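Local coordinates for protein MgGH51 (Meripilus giganteus, PDB 6ZPV) that catalyses the hydrolysis of terminal alpha-L-arabinofuranosyl residues, probably releasing arabinose from plant cell-wall polysaccharides, at residues Ser571-Thr582 with Ala616-Asn627; Gln83-Val94 with Thr179-Ile190. All blocks are in the same frame, centred on the assembly; numbering follows the deposited sequence. Where two conformers were deposited one is given.

Contact 1. Residues Ser571-Thr582 with Ala616-Asn627. With SO4 (sulfate ion), chain H.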
loop_
_atom_site.group_PDB
_atom_site.type_symbol
_atom_site.label_atom_id
_atom_site.label_comp_id
_atom_site.label_asym_id
_atom_site.label_seq_id
_atom_site.Cartn_x
_atom_site.Cartn_y
_atom_site.Cartn_z
ATOM N N SER A 571 -20.284 29.437 -23.239
ATOM C CA SER A 571 -20.281 28.315 -24.202
ATOM C C SER A 571 -20.208 26.993 -23.479
ATOM O O SER A 571 -19.495 26.895 -22.421
ATOM C CB SER A 571 -19.209 28.430 -25.174
ATOM O OG SER A 571 -17.968 28.427 -24.545
ATOM N N VAL A 572 -20.835 25.964 -24.032
ATOM C CA VAL A 572 -20.710 24.561 -23.558
ATOM C C VAL A 572 -20.544 23.735 -24.838
ATOM O O VAL A 572 -21.286 23.935 -25.860
ATOM C CB VAL A 572 -21.926 24.079 -22.761
ATOM C CG1 VAL A 572 -21.835 22.617 -22.337
ATOM C CG2 VAL A 572 -22.187 24.999 -21.591
ATOM N N SER A 573 -19.642 22.786 -24.826
ATOM C CA SER A 573 -19.456 21.878 -25.953
ATOM C C SER A 573 -20.759 21.172 -26.298
ATOM O O SER A 573 -21.581 20.898 -25.467
ATOM C CB SER A 573 -18.342 20.920 -25.643
ATOM O OG SER A 573 -18.563 20.141 -24.481
ATOM N N SER A 574 -20.886 20.849 -27.606
ATOM C CA SER A 574 -22.069 20.169 -28.171
ATOM C C SER A 574 -22.057 18.677 -27.914
ATOM O O SER A 574 -23.071 18.027 -28.144
ATOM C CB SER A 574 -22.172 20.485 -29.695
ATOM O OG SER A 574 -22.493 21.872 -29.799
ATOM N N THR A 575 -20.872 18.135 -27.577
ATOM C CA THR A 575 -20.719 16.737 -27.180
ATOM C C THR A 575 -19.881 16.671 -25.907
ATOM O O THR A 575 -19.194 17.642 -25.549
ATOM C CB THR A 575 -20.057 15.896 -28.292
ATOM O OG1 THR A 575 -18.725 16.381 -28.490
ATOM C CG2 THR A 575 -20.836 15.903 -29.576
ATOM N N GLY A 576 -19.986 15.569 -25.221
ATOM C CA GLY A 576 -19.203 15.286 -24.021
ATOM C C GLY A 576 -18.883 13.792 -23.966
ATOM O O GLY A 576 -19.479 12.992 -24.753
ATOM N N THR A 577 -17.991 13.417 -23.062
ATOM C CA THR A 577 -17.749 12.041 -22.783
ATOM C C THR A 577 -18.581 11.596 -21.587
ATOM O O THR A 577 -18.874 12.399 -20.696
ATOM C CB THR A 577 -16.280 11.733 -22.590
ATOM O OG1 THR A 577 -15.933 12.340 -21.360
ATOM C CG2 THR A 577 -15.411 12.178 -23.754
ATOM N N LEU A 578 -18.962 10.317 -21.599
ATOM C CA LEU A 578 -19.683 9.662 -20.518
ATOM C C LEU A 578 -18.893 8.435 -20.084
ATOM O O LEU A 578 -18.561 7.585 -20.939
ATOM C CB LEU A 578 -21.093 9.264 -20.975
ATOM C CG LEU A 578 -21.907 8.414 -19.997
ATOM C CD1 LEU A 578 -22.202 9.123 -18.675
ATOM C CD2 LEU A 578 -23.205 7.903 -20.637
ATOM N N GLN A 579 -18.654 8.285 -18.796
ATOM C CA GLN A 579 -18.032 7.070 -18.215
ATOM C C GLN A 579 -18.978 6.581 -17.145
ATOM O O GLN A 579 -19.331 7.359 -16.275
ATOM C CB GLN A 579 -16.654 7.426 -17.610
ATOM C CG GLN A 579 -15.703 8.049 -18.609
ATOM C CD GLN A 579 -14.461 8.619 -17.967
ATOM O OE1 GLN A 579 -14.297 9.899 -17.801
ATOM N NE2 GLN A 579 -13.597 7.746 -17.654
ATOM N N VAL A 580 -19.348 5.297 -17.203
ATOM C CA VAL A 580 -20.364 4.741 -16.276
ATOM C C VAL A 580 -19.851 3.435 -15.684
ATOM O O VAL A 580 -19.458 2.530 -16.442
ATOM C CB VAL A 580 -21.681 4.417 -17.020
ATOM C CG1 VAL A 580 -22.775 3.932 -16.094
ATOM C CG2 VAL A 580 -22.187 5.572 -17.824
ATOM N N LEU A 581 -19.924 3.333 -14.382
ATOM C CA LEU A 581 -19.682 2.121 -13.604
ATOM C C LEU A 581 -21.011 1.685 -12.970
ATOM O O LEU A 581 -21.562 2.459 -12.158
ATOM C CB LEU A 581 -18.646 2.409 -12.531
ATOM C CG LEU A 581 -18.263 1.225 -11.640
ATOM C CD1 LEU A 581 -17.334 0.273 -12.385
ATOM C CD2 LEU A 581 -17.576 1.763 -10.376
ATOM N N THR A 582 -21.514 0.534 -13.329
ATOM C CA THR A 582 -22.811 0.080 -12.794
ATOM C C THR A 582 -22.893 -1.442 -12.925
ATOM O O THR A 582 -21.966 -2.069 -13.453
ATOM C CB THR A 582 -23.993 0.780 -13.480
ATOM O OG1 THR A 582 -25.214 0.514 -12.797
ATOM C CG2 THR A 582 -24.174 0.393 -14.908
ATOM N N ALA A 616 -29.874 2.844 -11.513
ATOM C CA ALA A 616 -29.688 2.348 -10.144
ATOM C C ALA A 616 -28.240 1.885 -9.942
ATOM O O ALA A 616 -27.649 1.320 -10.859
ATOM C CB ALA A 616 -30.618 1.174 -9.910
ATOM N N PHE A 617 -27.710 2.136 -8.782
ATOM C CA PHE A 617 -26.379 1.666 -8.386
ATOM C C PHE A 617 -25.372 2.018 -9.480
ATOM O O PHE A 617 -24.776 1.116 -10.115
ATOM C CB PHE A 617 -26.374 0.172 -8.066
ATOM C CG PHE A 617 -27.294 -0.174 -6.922
ATOM C CD1 PHE A 617 -27.093 0.346 -5.618
ATOM C CD2 PHE A 617 -28.402 -0.947 -7.130
ATOM C CE1 PHE A 617 -27.967 0.118 -4.592
ATOM C CE2 PHE A 617 -29.291 -1.210 -6.080
ATOM C CZ PHE A 617 -29.066 -0.661 -4.833
ATOM N N SER A 618 -25.138 3.303 -9.695
ATOM C CA SER A 618 -24.170 3.726 -10.726
ATOM C C SER A 618 -23.288 4.879 -10.246
ATOM O O SER A 618 -23.728 5.739 -9.450
ATOM C CB SER A 618 -24.881 4.116 -12.003
ATOM O OG SER A 618 -25.728 5.249 -11.858
ATOM N N VAL A 619 -22.094 4.924 -10.818
ATOM C CA VAL A 619 -21.192 6.057 -10.713
ATOM C C VAL A 619 -20.932 6.504 -12.152
ATOM O O VAL A 619 -20.488 5.696 -12.980
ATOM C CB VAL A 619 -19.837 5.727 -10.056
ATOM C CG1 VAL A 619 -18.983 6.977 -9.944
ATOM C CG2 VAL A 619 -20.067 5.083 -8.691
ATOM N N SER A 620 -21.186 7.777 -12.448
ATOM C CA SER A 620 -21.063 8.311 -13.812
ATOM C C SER A 620 -20.219 9.568 -13.788
ATOM O O SER A 620 -20.323 10.375 -12.843
ATOM C CB SER A 620 -22.407 8.591 -14.443
ATOM O OG SER A 620 -23.269 7.454 -14.366
ATOM N N VAL A 621 -19.497 9.801 -14.866
ATOM C CA VAL A 621 -18.771 11.074 -15.074
ATOM C C VAL A 621 -19.114 11.557 -16.479
ATOM O O VAL A 621 -18.867 10.825 -17.457
ATOM C CB VAL A 621 -17.256 10.914 -14.954
ATOM C CG1 VAL A 621 -16.576 12.267 -15.148
ATOM C CG2 VAL A 621 -16.886 10.271 -13.621
ATOM N N ILE A 622 -19.634 12.763 -16.557
ATOM C CA ILE A 622 -19.888 13.439 -17.837
ATOM C C ILE A 622 -18.865 14.556 -17.931
ATOM O O ILE A 622 -18.792 15.405 -17.005
ATOM C CB ILE A 622 -21.333 13.969 -17.964
ATOM C CG1 ILE A 622 -22.286 12.788 -17.972
ATOM C CG2 ILE A 622 -21.453 14.817 -19.245
ATOM C CD1 ILE A 622 -23.774 13.175 -17.918
ATOM N N THR A 623 -18.076 14.604 -19.016
ATOM C CA THR A 623 -17.069 15.655 -19.223
ATOM C C THR A 623 -17.472 16.484 -20.429
ATOM O O THR A 623 -17.582 15.932 -21.553
ATOM C CB THR A 623 -15.678 15.066 -19.402
ATOM O OG1 THR A 623 -15.370 14.218 -18.281
ATOM C CG2 THR A 623 -14.639 16.148 -19.519
ATOM N N VAL A 624 -17.615 17.773 -20.229
ATOM C CA VAL A 624 -17.890 18.747 -21.309
ATOM C C VAL A 624 -16.830 19.843 -21.216
ATOM O O VAL A 624 -16.082 19.909 -20.230
ATOM C CB VAL A 624 -19.321 19.322 -21.166
ATOM C CG1 VAL A 624 -20.328 18.232 -21.430
ATOM C CG2 VAL A 624 -19.591 20.036 -19.862
ATOM N N THR A 625 -16.769 20.710 -22.198
ATOM C CA THR A 625 -15.939 21.929 -22.132
ATOM C C THR A 625 -16.873 23.107 -21.884
ATOM O O THR A 625 -17.845 23.271 -22.617
ATOM C CB THR A 625 -15.050 22.082 -23.342
ATOM O OG1 THR A 625 -14.232 20.916 -23.454
ATOM C CG2 THR A 625 -14.180 23.285 -23.238
ATOM N N THR A 626 -16.506 23.979 -20.934
ATOM C CA THR A 626 -17.286 25.208 -20.645
ATOM C C THR A 626 -16.362 26.421 -20.622
ATOM O O THR A 626 -15.195 26.290 -20.226
ATOM C CB THR A 626 -18.065 25.112 -19.335
ATOM O OG1 THR A 626 -17.158 25.098 -18.242
ATOM C CG2 THR A 626 -18.981 23.921 -19.294
ATOM N N ASN A 627 -16.922 27.569 -20.957
ATOM C CA ASN A 627 -16.237 28.876 -20.781
ATOM C C ASN A 627 -17.311 29.937 -20.511
ATOM O O ASN A 627 -18.499 29.677 -20.736
ATOM C CB ASN A 627 -15.277 29.231 -21.941
ATOM C CG ASN A 627 -14.059 28.329 -22.144
ATOM O OD1 ASN A 627 -13.021 28.537 -21.487
ATOM N ND2 ASN A 627 -14.129 27.378 -23.099
ATOM O OXT ASN A 627 -16.956 31.067 -20.085
HETATM S S SO4 H . -18.361 22.519 -30.068
HETATM O O1 SO4 H . -17.841 23.442 -29.104
HETATM O O2 SO4 H . -18.563 21.254 -29.350
HETATM O O3 SO4 H . -19.702 22.983 -30.353
HETATM O O4 SO4 H . -17.656 22.566 -31.255
HETATM O O HOH W 1 -17.200 25.521 -24.641
HETATM O O HOH W 2 -16.421 11.651 -18.736
#
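The hydroxyl of S573 is gripped by two groups. S573 OG accepts a nearly straight bond (172°) from T625 N at 3.0 Å and gives its own proton to T575 O at 2.8 Å. With chi1 at 59°, OG sits between the backbone N and the carbonyl carbon, where it can face the T625 amide. S573 N binds T625 O in return. The side chain thus stands in for a carbonyl where the pairing shifts by two residues, while S573 O turns to T606 OG1. With an alanine here, T625 N is likely to lose its acceptor and T575 O its donor.

Beyond the shift, strands 575-582 and 618-625 run antiparallel. T577, Q579 and L581 make paired backbone bonds with T623, V621 and V619. At G576 a CB would point at the other strand and clash with T623 O and V624 CG1. T577 and T623 lie side by side, and one water bridges their hydroxyls, 2.8 Å from T577 OG1 and from T623 OG1. On the other face, L578 CD1 packs on I622 CG1 at 3.7 Å, with Y612 against both residues. T582 OG1 bonds F617 O at 2.8 Å, from well above the carbonyl plane. Side-chain hydroxyls thus add cross-strand bonds at the register shift, through S573, and at the far end, through T582 and F617 O.

Contact 2. Residues Gln83-Val94 with Thr179-Ile190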
loop_
_atom_site.group_PDB
_atom_site.type_symbol
_atom_site.label_atom_id
_atom_site.label_comp_id
_atom_site.label_asym_id
_atom_site.label_seq_id
_atom_site.Cartn_x
_atom_site.Cartn_y
_atom_site.Cartn_z
ATOM N N GLN A 83 20.471 -24.109 8.003
ATOM C CA GLN A 83 21.465 -25.181 8.027
ATOM C C GLN A 83 20.943 -26.319 7.127
ATOM O O GLN A 83 19.893 -26.926 7.419
ATOM C CB GLN A 83 21.659 -25.674 9.459
ATOM C CG GLN A 83 22.661 -26.805 9.547
ATOM C CD GLN A 83 22.692 -27.316 10.969
ATOM O OE1 GLN A 83 23.581 -26.898 11.753
ATOM N NE2 GLN A 83 21.666 -28.104 11.329
ATOM N N PHE A 84 21.677 -26.567 6.060
ATOM C CA PHE A 84 21.388 -27.572 5.018
ATOM C C PHE A 84 22.402 -28.699 5.080
ATOM O O PHE A 84 23.586 -28.466 4.980
ATOM C CB PHE A 84 21.439 -26.892 3.646
ATOM C CG PHE A 84 21.527 -27.821 2.463
ATOM C CD1 PHE A 84 20.475 -28.658 2.118
ATOM C CD2 PHE A 84 22.674 -27.889 1.711
ATOM C CE1 PHE A 84 20.572 -29.504 1.027
ATOM C CE2 PHE A 84 22.761 -28.728 0.589
ATOM C CZ PHE A 84 21.683 -29.515 0.249
ATOM N N SER A 85 21.927 -29.927 5.244
ATOM C CA SER A 85 22.828 -31.098 5.303
ATOM C C SER A 85 22.350 -32.161 4.307
ATOM O O SER A 85 21.128 -32.383 4.172
ATOM C CB SER A 85 22.887 -31.672 6.694
ATOM O OG SER A 85 23.436 -30.720 7.601
ATOM N N VAL A 86 23.278 -32.833 3.681
ATOM C CA VAL A 86 23.015 -33.949 2.761
ATOM C C VAL A 86 23.475 -35.234 3.476
ATOM O O VAL A 86 24.640 -35.343 3.849
ATOM C CB VAL A 86 23.783 -33.796 1.445
ATOM C CG1 VAL A 86 23.512 -34.964 0.525
ATOM C CG2 VAL A 86 23.458 -32.459 0.780
ATOM N N PRO A 87 22.582 -36.201 3.712
ATOM C CA PRO A 87 23.016 -37.454 4.324
ATOM C C PRO A 87 24.099 -38.149 3.517
ATOM O O PRO A 87 24.252 -37.969 2.308
ATOM C CB PRO A 87 21.740 -38.281 4.314
ATOM C CG PRO A 87 20.627 -37.252 4.422
ATOM C CD PRO A 87 21.127 -36.150 3.503
ATOM N N SER A 88 24.877 -38.976 4.221
ATOM C CA SER A 88 25.808 -39.893 3.538
ATOM C C SER A 88 24.953 -40.791 2.622
ATOM O O SER A 88 23.749 -41.023 2.888
ATOM C CB SER A 88 26.609 -40.694 4.569
ATOM O OG SER A 88 25.757 -41.496 5.344
ATOM N N GLY A 89 25.543 -41.341 1.602
ATOM C CA GLY A 89 24.803 -42.342 0.800
ATOM C C GLY A 89 23.790 -41.755 -0.163
ATOM O O GLY A 89 22.789 -42.409 -0.422
ATOM N N SER A 90 24.038 -40.547 -0.684
ATOM C CA SER A 90 23.109 -39.754 -1.489
ATOM C C SER A 90 23.535 -39.690 -2.952
ATOM O O SER A 90 24.677 -39.949 -3.342
ATOM C CB SER A 90 22.991 -38.380 -0.858
ATOM O OG SER A 90 22.366 -38.471 0.416
ATOM N N SER A 91 22.577 -39.281 -3.773
ATOM C CA SER A 91 22.786 -39.044 -5.204
ATOM C C SER A 91 21.628 -38.185 -5.717
ATOM O O SER A 91 20.530 -38.154 -5.084
ATOM C CB SER A 91 22.863 -40.330 -6.024
ATOM O OG SER A 91 21.602 -40.910 -6.153
ATOM N N GLY A 92 21.817 -37.586 -6.883
ATOM C CA GLY A 92 20.779 -36.796 -7.526
ATOM C C GLY A 92 20.645 -35.429 -6.905
ATOM O O GLY A 92 21.328 -35.100 -5.931
ATOM N N ARG A 93 19.761 -34.608 -7.460
ATOM C CA ARG A 93 19.645 -33.236 -6.907
ATOM C C ARG A 93 19.175 -33.336 -5.464
ATOM O O ARG A 93 18.230 -34.064 -5.123
ATOM C CB ARG A 93 18.699 -32.428 -7.803
ATOM C CG ARG A 93 17.235 -32.840 -7.813
ATOM C CD ARG A 93 16.407 -32.222 -8.927
ATOM N NE ARG A 93 16.363 -30.769 -8.914
ATOM C CZ ARG A 93 15.332 -30.003 -8.607
ATOM N NH1 ARG A 93 14.204 -30.475 -8.159
ATOM N NH2 ARG A 93 15.445 -28.706 -8.802
ATOM N N VAL A 94 19.787 -32.539 -4.629
ATOM C CA VAL A 94 19.463 -32.459 -3.176
ATOM C C VAL A 94 19.510 -30.984 -2.820
ATOM O O VAL A 94 20.452 -30.294 -3.247
ATOM C CB VAL A 94 20.399 -33.360 -2.325
ATOM C CG1 VAL A 94 20.064 -33.225 -0.842
ATOM C CG2 VAL A 94 20.367 -34.843 -2.758
ATOM N N THR A 179 20.005 -26.331 -5.318
ATOM C CA THR A 179 20.460 -27.734 -5.225
ATOM C C THR A 179 21.971 -27.814 -5.395
ATOM O O THR A 179 22.604 -27.016 -6.099
ATOM C CB THR A 179 19.751 -28.625 -6.247
ATOM O OG1 THR A 179 20.012 -28.222 -7.581
ATOM C CG2 THR A 179 18.279 -28.711 -6.017
ATOM N N ILE A 180 22.491 -28.928 -4.874
ATOM C CA ILE A 180 23.824 -29.444 -5.281
ATOM C C ILE A 180 23.615 -30.911 -5.700
ATOM O O ILE A 180 22.572 -31.537 -5.441
ATOM C CB ILE A 180 24.863 -29.302 -4.148
ATOM C CG1 ILE A 180 24.514 -30.114 -2.902
ATOM C CG2 ILE A 180 25.126 -27.864 -3.823
ATOM C CD1 ILE A 180 25.597 -30.105 -1.843
ATOM N N ASP A 181 24.636 -31.470 -6.307
ATOM C CA ASP A 181 24.672 -32.873 -6.665
ATOM C C ASP A 181 24.854 -33.673 -5.381
ATOM O O ASP A 181 25.840 -33.517 -4.650
ATOM C CB ASP A 181 25.787 -33.119 -7.679
ATOM C CG ASP A 181 25.869 -34.521 -8.177
ATOM O OD1 ASP A 181 26.020 -35.442 -7.348
ATOM O OD2 ASP A 181 25.840 -34.724 -9.429
ATOM N N GLY A 182 23.893 -34.560 -5.084
ATOM C CA GLY A 182 23.901 -35.322 -3.822
ATOM C C GLY A 182 25.025 -36.318 -3.682
ATOM O O GLY A 182 25.397 -36.664 -2.560
ATOM N N ALA A 183 25.555 -36.797 -4.797
ATOM C CA ALA A 183 26.721 -37.695 -4.736
ATOM C C ALA A 183 27.959 -36.867 -4.379
ATOM O O ALA A 183 28.706 -37.222 -3.437
ATOM C CB ALA A 183 26.901 -38.466 -6.038
ATOM N N ALA A 184 28.214 -35.764 -5.117
ATOM C CA ALA A 184 29.328 -34.869 -4.783
ATOM C C ALA A 184 29.176 -34.308 -3.367
ATOM O O ALA A 184 30.201 -34.083 -2.697
ATOM C CB ALA A 184 29.444 -33.748 -5.795
ATOM N N GLY A 185 27.949 -34.102 -2.944
ATOM C CA GLY A 185 27.630 -33.418 -1.703
ATOM C C GLY A 185 27.298 -34.311 -0.510
ATOM O O GLY A 185 26.957 -33.797 0.569
ATOM N N ALA A 186 27.434 -35.615 -0.664
ATOM C CA ALA A 186 27.027 -36.541 0.403
ATOM C C ALA A 186 27.840 -36.208 1.673
ATOM O O ALA A 186 29.064 -36.094 1.604
ATOM C CB ALA A 186 27.235 -37.956 -0.053
ATOM N N GLY A 187 27.141 -36.103 2.802
ATOM C CA GLY A 187 27.812 -35.785 4.065
ATOM C C GLY A 187 28.121 -34.314 4.302
ATOM O O GLY A 187 28.691 -34.001 5.359
ATOM N N GLN A 188 27.780 -33.417 3.397
ATOM C CA GLN A 188 28.138 -31.994 3.568
ATOM C C GLN A 188 27.109 -31.246 4.407
ATOM O O GLN A 188 25.907 -31.571 4.318
ATOM C CB GLN A 188 28.281 -31.302 2.209
ATOM C CG GLN A 188 29.368 -31.885 1.326
ATOM C CD GLN A 188 30.780 -31.670 1.798
ATOM O OE1 GLN A 188 31.050 -30.619 2.407
ATOM N NE2 GLN A 188 31.651 -32.585 1.427
ATOM N N THR A 189 27.550 -30.174 5.053
ATOM C CA THR A 189 26.641 -29.181 5.675
ATOM C C THR A 189 27.031 -27.784 5.178
ATOM O O THR A 189 28.238 -27.458 5.134
ATOM C CB THR A 189 26.693 -29.209 7.191
ATOM O OG1 THR A 189 26.270 -30.473 7.651
ATOM C CG2 THR A 189 25.840 -28.130 7.820
ATOM N N ILE A 190 26.054 -27.015 4.728
ATOM C CA ILE A 190 26.259 -25.629 4.300
ATOM C C ILE A 190 25.268 -24.757 5.078
ATOM O O ILE A 190 24.083 -25.137 5.237
ATOM C CB ILE A 190 26.022 -25.456 2.773
ATOM C CG1 ILE A 190 26.912 -26.419 1.964
ATOM C CG2 ILE A 190 26.271 -24.018 2.383
ATOM C CD1 ILE A 190 26.590 -26.457 0.491
HETATM O O HOH W 3 18.306 -28.862 -9.648
#
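This contact pairs two sheet-to-sheet connections of an antiparallel beta sandwich. Segments 83-94 and 179-190 each leave one sheet and enter the other, and they pair with each other in both. In one sheet F84 and I190 form a hydrogen-bonded antiparallel pair. In the other, V94 and I180 do the same. The loops between stay in touch: V86 N binds Q188 O, and G182 N binds G92 O at 2.8 Å.

F84, V86 and I180 meet between the sheets. I180 CD1 meets the edge of the F84 ring, in its plane, 4.0 Å from F84 CE2. CG1 of I180 stands between its backbone N and carbonyl carbon (chi1 63°), and the extended chain beyond carries CD1 to both F84 and V86. V86 also sets its side chain against a loop carbonyl, with V86 CB 3.3 Å from G185 O. G182 is fitted tightly, since a CB there would strike V94 CG2 and G92 O.

The side chains of S85, T189 and R93 lie on the outer faces. S85 OG and T189 OG1 share a hydrogen bond of 2.8 Å. T179 CG2 lies over one face of the R93 guanidinium, 4.0 Å from R93 NH2. At the edge of that group a water accepts from R93 NE and reaches T179 OG1. Within segment 179-190, D181 OD1 forms an Asx turn, bonding A183 N at 2.9 Å and also A184 N, which probably helps hold the start of the 182-188 loop.

Around the contact, strand 64-69 flanks strand 80-85, with L65 on F84. F96 meets the F84 ring edge-to-face. In the other sheet, I60 of strand 57-60 touches R93 and T179, while R93 also bonds Q135 and makes a cation-pi contact with F177 of strand 174-181.

In the fold
Contact 1 and contact 2 lie on opposite sides of the chain's centre. Their centres are about 67 Å apart, and their nearest atoms about 44 Å, so they do not touch. Contact 1 belongs to the sheet that carries the C-terminus, its centre about 31 Å from the centre of the chain. Contact 2 belongs to the beta sandwich, its centre about 41 Å from the same point. Neither contact lies in the eight-stranded parallel sheet, which is consistent with the catalytic barrel expected of a GH51 enzyme. No substrate is bound. In contact 2, the T179 side chain is about 14 Å from a bound N-acetylglucosamine. Each contact has a sulfate nearby, probably from the crystallisation liquor, bound by S574 N in one and S88 N in the other.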